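Local atomic coordinates of catalase (Corynebacterium glutamicum, PDB entry 4B7H), a protein that breaks hydrogen peroxide down to water and oxygen at a buried haem, binds NADPH, and is inhibited by nitric oxide. Residues N136-F148 with R197-S211. Residues are numbered along the deposited sequence; the frame is centred on the assembly and turned at random.
With NDP (NADPH dihydro-nicotinamide-adenine-dinucleotide phosphate), chain H.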
loop_
_atom_site.group_PDB
_atom_site.type_symbol
_atom_site.label_atom_id
_atom_site.label_comp_id
_atom_site.label_asym_id
_atom_site.label_seq_id
_atom_site.Cartn_x
_atom_site.Cartn_y
_atom_site.Cartn_z
ATOM N N ASN A 136 -24.301 6.166 10.260
ATOM C CA ASN A 136 -24.626 5.552 8.975
ATOM C C ASN A 136 -25.144 4.140 9.199
ATOM O O ASN A 136 -24.471 3.319 9.812
ATOM C CB ASN A 136 -23.414 5.512 8.036
ATOM C CG ASN A 136 -22.945 6.900 7.623
ATOM O OD1 ASN A 136 -23.706 7.866 7.711
ATOM N ND2 ASN A 136 -21.690 7.006 7.166
ATOM N N TYR A 137 -26.352 3.876 8.711
ATOM C CA TYR A 137 -26.930 2.540 8.764
ATOM C C TYR A 137 -26.956 1.996 7.345
ATOM O O TYR A 137 -27.665 2.535 6.482
ATOM C CB TYR A 137 -28.352 2.598 9.334
ATOM C CG TYR A 137 -29.067 1.262 9.344
ATOM C CD1 TYR A 137 -28.362 0.076 9.522
ATOM C CD2 TYR A 137 -30.447 1.182 9.165
ATOM C CE1 TYR A 137 -29.009 -1.149 9.524
ATOM C CE2 TYR A 137 -31.101 -0.047 9.165
ATOM C CZ TYR A 137 -30.374 -1.202 9.346
ATOM O OH TYR A 137 -31.017 -2.418 9.345
ATOM N N ASP A 138 -26.170 0.955 7.088
ATOM C CA ASP A 138 -26.141 0.366 5.756
ATOM C C ASP A 138 -26.918 -0.928 5.752
ATOM O O ASP A 138 -26.739 -1.763 6.645
ATOM C CB ASP A 138 -24.706 0.046 5.301
ATOM C CG ASP A 138 -23.822 1.275 5.167
ATOM O OD1 ASP A 138 -24.308 2.420 5.289
ATOM O OD2 ASP A 138 -22.618 1.073 4.915
ATOM N N ILE A 139 -27.780 -1.081 4.751
ATOM C CA ILE A 139 -28.390 -2.378 4.475
ATOM C C ILE A 139 -27.823 -2.840 3.141
ATOM O O ILE A 139 -28.229 -2.371 2.075
ATOM C CB ILE A 139 -29.934 -2.338 4.449
ATOM C CG1 ILE A 139 -30.470 -1.780 5.773
ATOM C CG2 ILE A 139 -30.488 -3.744 4.180
ATOM C CD1 ILE A 139 -31.983 -1.625 5.832
ATOM N N VAL A 140 -26.836 -3.722 3.226
ATOM C CA VAL A 140 -26.103 -4.159 2.055
ATOM C C VAL A 140 -26.797 -5.424 1.572
ATOM O O VAL A 140 -26.482 -6.544 2.004
ATOM C CB VAL A 140 -24.611 -4.382 2.402
ATOM C CG1 VAL A 140 -23.819 -4.771 1.163
ATOM C CG2 VAL A 140 -24.031 -3.106 3.023
ATOM N N GLY A 141 -27.782 -5.230 0.698
ATOM C CA GLY A 141 -28.624 -6.325 0.262
ATOM C C GLY A 141 -28.355 -6.768 -1.160
ATOM O O GLY A 141 -27.374 -6.349 -1.776
ATOM N N ASN A 142 -29.219 -7.646 -1.662
ATOM C CA ASN A 142 -29.164 -8.145 -3.037
ATOM C C ASN A 142 -30.574 -8.118 -3.613
ATOM O O ASN A 142 -31.537 -7.871 -2.881
ATOM C CB ASN A 142 -28.636 -9.586 -3.079
ATOM C CG ASN A 142 -27.115 -9.676 -3.106
ATOM O OD1 ASN A 142 -26.426 -8.805 -3.648
ATOM N ND2 ASN A 142 -26.588 -10.756 -2.551
ATOM N N ASN A 143 -30.703 -8.406 -4.905
ATOM C CA ASN A 143 -32.013 -8.494 -5.550
ATOM C C ASN A 143 -32.678 -9.878 -5.398
ATOM O O ASN A 143 -33.558 -10.240 -6.193
ATOM C CB ASN A 143 -31.908 -8.110 -7.030
ATOM C CG ASN A 143 -31.169 -9.145 -7.841
ATOM O OD1 ASN A 143 -30.493 -10.015 -7.288
ATOM N ND2 ASN A 143 -31.289 -9.062 -9.156
ATOM N N THR A 144 -32.253 -10.628 -4.379
ATOM C CA THR A 144 -32.807 -11.934 -4.019
ATOM C C THR A 144 -33.016 -12.007 -2.508
ATOM O O THR A 144 -32.213 -11.465 -1.735
ATOM C CB THR A 144 -31.866 -13.088 -4.417
ATOM O OG1 THR A 144 -32.284 -14.285 -3.750
ATOM C CG2 THR A 144 -30.411 -12.769 -4.025
ATOM N N PRO A 145 -34.094 -12.684 -2.073
ATOM C CA PRO A 145 -34.398 -12.817 -0.646
ATOM C C PRO A 145 -33.533 -13.879 0.039
ATOM O O PRO A 145 -33.616 -14.040 1.257
ATOM C CB PRO A 145 -35.865 -13.269 -0.655
ATOM C CG PRO A 145 -35.947 -14.097 -1.908
ATOM C CD PRO A 145 -35.153 -13.283 -2.906
ATOM N N THR A 146 -32.706 -14.581 -0.731
ATOM C CA THR A 146 -31.919 -15.691 -0.204
ATOM C C THR A 146 -30.496 -15.649 -0.785
ATOM O O THR A 146 -30.116 -14.660 -1.406
ATOM C CB THR A 146 -32.655 -17.043 -0.463
ATOM O OG1 THR A 146 -31.981 -18.115 0.201
ATOM C CG2 THR A 146 -32.776 -17.337 -1.958
ATOM N N PHE A 147 -29.698 -16.690 -0.564
ATOM C CA PHE A 147 -28.343 -16.730 -1.118
ATOM C C PHE A 147 -27.864 -18.173 -1.188
ATOM O O PHE A 147 -28.566 -19.083 -0.737
ATOM C CB PHE A 147 -27.391 -15.877 -0.282
ATOM C CG PHE A 147 -26.148 -15.423 -1.021
ATOM C CD1 PHE A 147 -26.245 -14.546 -2.090
ATOM C CD2 PHE A 147 -24.887 -15.837 -0.608
ATOM C CE1 PHE A 147 -25.101 -14.104 -2.767
ATOM C CE2 PHE A 147 -23.740 -15.403 -1.276
ATOM C CZ PHE A 147 -23.850 -14.527 -2.350
ATOM N N PHE A 148 -26.661 -18.363 -1.729
ATOM C CA PHE A 148 -26.158 -19.678 -2.111
ATOM C C PHE A 148 -25.669 -20.548 -0.957
ATOM O O PHE A 148 -25.498 -21.758 -1.136
ATOM C CB PHE A 148 -24.970 -19.531 -3.070
ATOM C CG PHE A 148 -25.268 -18.755 -4.330
ATOM C CD1 PHE A 148 -25.707 -19.408 -5.478
ATOM C CD2 PHE A 148 -25.048 -17.379 -4.383
ATOM C CE1 PHE A 148 -25.951 -18.696 -6.655
ATOM C CE2 PHE A 148 -25.289 -16.662 -5.560
ATOM C CZ PHE A 148 -25.735 -17.326 -6.691
ATOM N N ARG A 197 -35.294 -13.746 -13.163
ATOM C CA ARG A 197 -34.689 -12.713 -12.315
ATOM C C ARG A 197 -33.163 -12.685 -12.338
ATOM O O ARG A 197 -32.548 -11.756 -11.811
ATOM C CB ARG A 197 -35.206 -12.803 -10.878
ATOM C CG ARG A 197 -36.688 -12.536 -10.776
ATOM C CD ARG A 197 -37.139 -12.428 -9.349
ATOM N NE ARG A 197 -38.570 -12.175 -9.295
ATOM C CZ ARG A 197 -39.223 -11.885 -8.179
ATOM N NH1 ARG A 197 -38.568 -11.808 -7.026
ATOM N NH2 ARG A 197 -40.525 -11.670 -8.222
ATOM N N GLY A 198 -32.551 -13.691 -12.952
ATOM C CA GLY A 198 -31.116 -13.662 -13.173
ATOM C C GLY A 198 -30.701 -12.567 -14.135
ATOM O O GLY A 198 -29.529 -12.188 -14.161
ATOM N N THR A 199 -31.653 -12.058 -14.921
ATOM C CA THR A 199 -31.364 -11.029 -15.913
ATOM C C THR A 199 -32.363 -9.867 -15.901
ATOM O O THR A 199 -33.056 -9.636 -16.890
ATOM C CB THR A 199 -31.274 -11.626 -17.346
ATOM O OG1 THR A 199 -32.463 -12.376 -17.639
ATOM C CG2 THR A 199 -30.073 -12.556 -17.475
ATOM N N PRO A 200 -32.410 -9.106 -14.795
ATOM C CA PRO A 200 -33.282 -7.927 -14.771
ATOM C C PRO A 200 -32.787 -6.899 -15.790
ATOM O O PRO A 200 -31.571 -6.780 -15.977
ATOM C CB PRO A 200 -33.102 -7.371 -13.350
ATOM C CG PRO A 200 -32.217 -8.344 -12.612
ATOM C CD PRO A 200 -31.493 -9.145 -13.643
ATOM N N LYS A 201 -33.688 -6.156 -16.425
ATOM C CA LYS A 201 -33.258 -5.223 -17.466
ATOM C C LYS A 201 -32.442 -4.062 -16.902
ATOM O O LYS A 201 -31.458 -3.634 -17.517
ATOM C CB LYS A 201 -34.446 -4.680 -18.263
ATOM C CG LYS A 201 -35.164 -5.734 -19.084
ATOM C CD LYS A 201 -36.204 -5.107 -19.997
ATOM C CE LYS A 201 -36.946 -6.184 -20.781
ATOM N NZ LYS A 201 -37.828 -5.612 -21.833
ATOM N N THR A 202 -32.863 -3.536 -15.754
ATOM C CA THR A 202 -32.229 -2.357 -15.177
ATOM C C THR A 202 -32.090 -2.516 -13.672
ATOM O O THR A 202 -32.600 -3.478 -13.076
ATOM C CB THR A 202 -33.056 -1.069 -15.421
ATOM O OG1 THR A 202 -34.171 -1.048 -14.521
ATOM C CG2 THR A 202 -33.559 -0.973 -16.864
ATOM N N SER A 203 -31.416 -1.557 -13.051
ATOM C CA SER A 203 -31.360 -1.504 -11.597
ATOM C C SER A 203 -32.675 -1.059 -10.979
ATOM O O SER A 203 -32.927 -1.326 -9.800
ATOM C CB SER A 203 -30.270 -0.544 -11.147
ATOM O OG SER A 203 -29.006 -0.977 -11.589
ATOM N N ARG A 204 -33.494 -0.354 -11.761
ATOM C CA ARG A 204 -34.758 0.194 -11.276
ATOM C C ARG A 204 -35.882 -0.834 -11.292
ATOM O O ARG A 204 -36.872 -0.691 -10.563
ATOM C CB ARG A 204 -35.168 1.400 -12.126
ATOM C CG ARG A 204 -34.091 2.482 -12.220
ATOM C CD ARG A 204 -34.537 3.645 -13.105
ATOM N NE ARG A 204 -34.587 3.267 -14.514
ATOM C CZ ARG A 204 -35.659 3.359 -15.292
ATOM N NH1 ARG A 204 -36.809 3.830 -14.817
ATOM N NH2 ARG A 204 -35.575 2.978 -16.559
ATOM N N HIS A 205 -35.726 -1.859 -12.126
ATOM C CA HIS A 205 -36.764 -2.861 -12.342
ATOM C C HIS A 205 -36.466 -4.186 -11.645
ATOM O O HIS A 205 -36.571 -5.265 -12.244
ATOM C CB HIS A 205 -36.963 -3.072 -13.843
ATOM C CG HIS A 205 -37.524 -1.872 -14.545
ATOM N ND1 HIS A 205 -36.733 -0.873 -15.074
ATOM C CD2 HIS A 205 -38.805 -1.499 -14.780
ATOM C CE1 HIS A 205 -37.501 0.053 -15.622
ATOM N NE2 HIS A 205 -38.763 -0.300 -15.453
ATOM N N GLN A 206 -36.091 -4.089 -10.373
ATOM C CA GLN A 206 -35.844 -5.256 -9.534
ATOM C C GLN A 206 -36.157 -4.864 -8.102
ATOM O O GLN A 206 -36.027 -3.691 -7.728
ATOM C CB GLN A 206 -34.377 -5.701 -9.634
ATOM C CG GLN A 206 -33.418 -4.690 -9.013
ATOM C CD GLN A 206 -31.964 -4.971 -9.296
ATOM O OE1 GLN A 206 -31.591 -6.058 -9.757
ATOM N NE2 GLN A 206 -31.126 -3.977 -9.029
ATOM N N ASP A 207 -36.594 -5.834 -7.305
ATOM C CA ASP A 207 -36.699 -5.633 -5.867
ATOM C C ASP A 207 -35.315 -5.676 -5.235
ATOM O O ASP A 207 -34.357 -6.190 -5.829
ATOM C CB ASP A 207 -37.505 -6.752 -5.207
ATOM C CG ASP A 207 -38.994 -6.684 -5.492
ATOM O OD1 ASP A 207 -39.520 -5.597 -5.829
ATOM O OD2 ASP A 207 -39.642 -7.744 -5.326
ATOM N N GLY A 208 -35.233 -5.185 -4.001
ATOM C CA GLY A 208 -34.069 -5.417 -3.167
ATOM C C GLY A 208 -34.501 -6.126 -1.899
ATOM O O GLY A 208 -35.678 -6.086 -1.523
ATOM N N PHE A 209 -33.552 -6.774 -1.231
ATOM C CA PHE A 209 -33.834 -7.501 0.007
ATOM C C PHE A 209 -32.631 -7.415 0.923
ATOM O O PHE A 209 -31.500 -7.396 0.439
ATOM C CB PHE A 209 -34.075 -8.986 -0.268
ATOM C CG PHE A 209 -35.153 -9.262 -1.280
ATOM C CD1 PHE A 209 -34.850 -9.287 -2.632
ATOM C CD2 PHE A 209 -36.461 -9.526 -0.884
ATOM C CE1 PHE A 209 -35.825 -9.554 -3.585
ATOM C CE2 PHE A 209 -37.448 -9.799 -1.828
ATOM C CZ PHE A 209 -37.132 -9.807 -3.183
ATOM N N GLY A 210 -32.851 -7.392 2.235
ATOM C CA GLY A 210 -31.745 -7.541 3.165
ATOM C C GLY A 210 -31.241 -8.975 3.188
ATOM O O GLY A 210 -30.107 -9.245 3.596
ATOM N N SER A 211 -32.112 -9.887 2.754
ATOM C CA SER A 211 -31.884 -11.341 2.701
ATOM C C SER A 211 -31.798 -11.997 4.084
ATOM O O SER A 211 -32.625 -12.861 4.411
ATOM C CB SER A 211 -30.675 -11.729 1.834
ATOM O OG SER A 211 -30.680 -11.064 0.581
HETATM P PA NDP H . -45.653 -16.299 -1.993
HETATM O O1A NDP H . -46.604 -16.703 -3.059
HETATM O O2A NDP H . -46.302 -15.510 -0.908
HETATM O O5B NDP H . -44.483 -15.439 -2.669
HETATM C C5B NDP H . -43.841 -15.902 -3.832
HETATM C C4B NDP H . -42.757 -14.889 -4.162
HETATM O O4B NDP H . -42.048 -15.325 -5.313
HETATM C C3B NDP H . -43.359 -13.516 -4.467
HETATM O O3B NDP H . -42.592 -12.505 -3.839
HETATM C C2B NDP H . -43.254 -13.450 -5.980
HETATM O O2B NDP H . -43.225 -12.148 -6.532
HETATM C C1B NDP H . -41.971 -14.238 -6.202
HETATM N N9A NDP H . -41.743 -14.599 -7.615
HETATM C C8A NDP H . -42.648 -14.555 -8.646
HETATM N N7A NDP H . -42.030 -14.939 -9.785
HETATM C C5A NDP H . -40.735 -15.224 -9.499
HETATM C C6A NDP H . -39.671 -15.657 -10.287
HETATM N N6A NDP H . -39.730 -15.541 -11.614
HETATM N N1A NDP H . -38.448 -15.878 -9.697
HETATM C C2A NDP H . -38.274 -15.662 -8.345
HETATM N N3A NDP H . -39.331 -15.229 -7.569
HETATM C C4A NDP H . -40.543 -15.013 -8.139
HETATM O O3 NDP H . -44.930 -17.635 -1.431
HETATM P PN NDP H . -43.813 -17.668 -0.263
HETATM O O1N NDP H . -43.539 -16.296 0.249
HETATM O O2N NDP H . -44.218 -18.754 0.662
HETATM O O5D NDP H . -42.497 -18.183 -1.035
HETATM C C5D NDP H . -42.597 -19.209 -2.005
HETATM C C4D NDP H . -41.318 -19.260 -2.815
HETATM O O4D NDP H . -41.165 -18.032 -3.499
HETATM C C3D NDP H . -40.099 -19.415 -1.918
HETATM O O3D NDP H . -39.756 -20.782 -1.742
HETATM C C2D NDP H . -39.036 -18.618 -2.653
HETATM O O2D NDP H . -38.330 -19.465 -3.517
HETATM C C1D NDP H . -39.803 -17.622 -3.516
HETATM N N1N NDP H . -39.678 -16.240 -3.004
HETATM C C2N NDP H . -39.877 -16.011 -1.673
HETATM C C3N NDP H . -39.783 -14.745 -1.118
HETATM C C7N NDP H . -40.001 -14.605 0.354
HETATM O O7N NDP H . -39.343 -13.573 1.030
HETATM N N7N NDP H . -40.786 -15.464 0.995
HETATM C C4N NDP H . -39.456 -13.522 -1.948
HETATM C C5N NDP H . -39.258 -13.883 -3.392
HETATM C C6N NDP H . -39.373 -15.199 -3.846
HETATM P P2B NDP H . -44.581 -11.444 -7.057
HETATM O O1X NDP H . -45.224 -12.370 -8.069
HETATM O O2X NDP H . -45.487 -11.217 -5.866
HETATM O O3X NDP H . -44.177 -10.124 -7.688
HETATM O O HOH W 1 -27.930 -7.559 4.170
HETATM O O HOH W 2 -30.280 -11.450 -10.429
HETATM O O HOH W 3 -28.491 -12.363 -0.819
#
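Pro145 lies over one face of the Phe209 ring, its polarised CD 3.9 Å from the ring centroid and 14° off the normal, a CH-pi contact. The ring reaches this place because CG of Phe209 stands beside its own backbone N (chi1 -55°), which lays it along the turn of Thr144 and Pro145. At the ring's edge, in its plane, lies Asn142 O, part of a single antiparallel hydrogen-bonded pair: Asn142 N donates to Phe209 O at 3.1 Å, and Phe209 N to Asn142 O at 2.8 Å. Gly141, lacking a side chain, brings CA to 3.1 Å from Phe209 O in a CA-H...O contact. Beyond the bridge, Ser211 OG donates to Thr144 O at 2.8 Å and accepts from a water, a double role suited to a hydroxyl. Thr144 OG1, bonded also to Gln189, accepts from Thr146 N in an ST turn. Asn143, held chiefly by His124, bonds weakly through ND2 to Gln206 OE1, the amide planes 81° apart. One face of the Arg197 guanidinium, anchored by Tyr192, lies against the adenine; NH2 bonds weakly to NDP O2B. Here the end of a catalase barrel strand meets an incoming loop: Val140, Gly141, Asn142 and Phe147 touch the haem, Pro145 and Arg197 the NADPH.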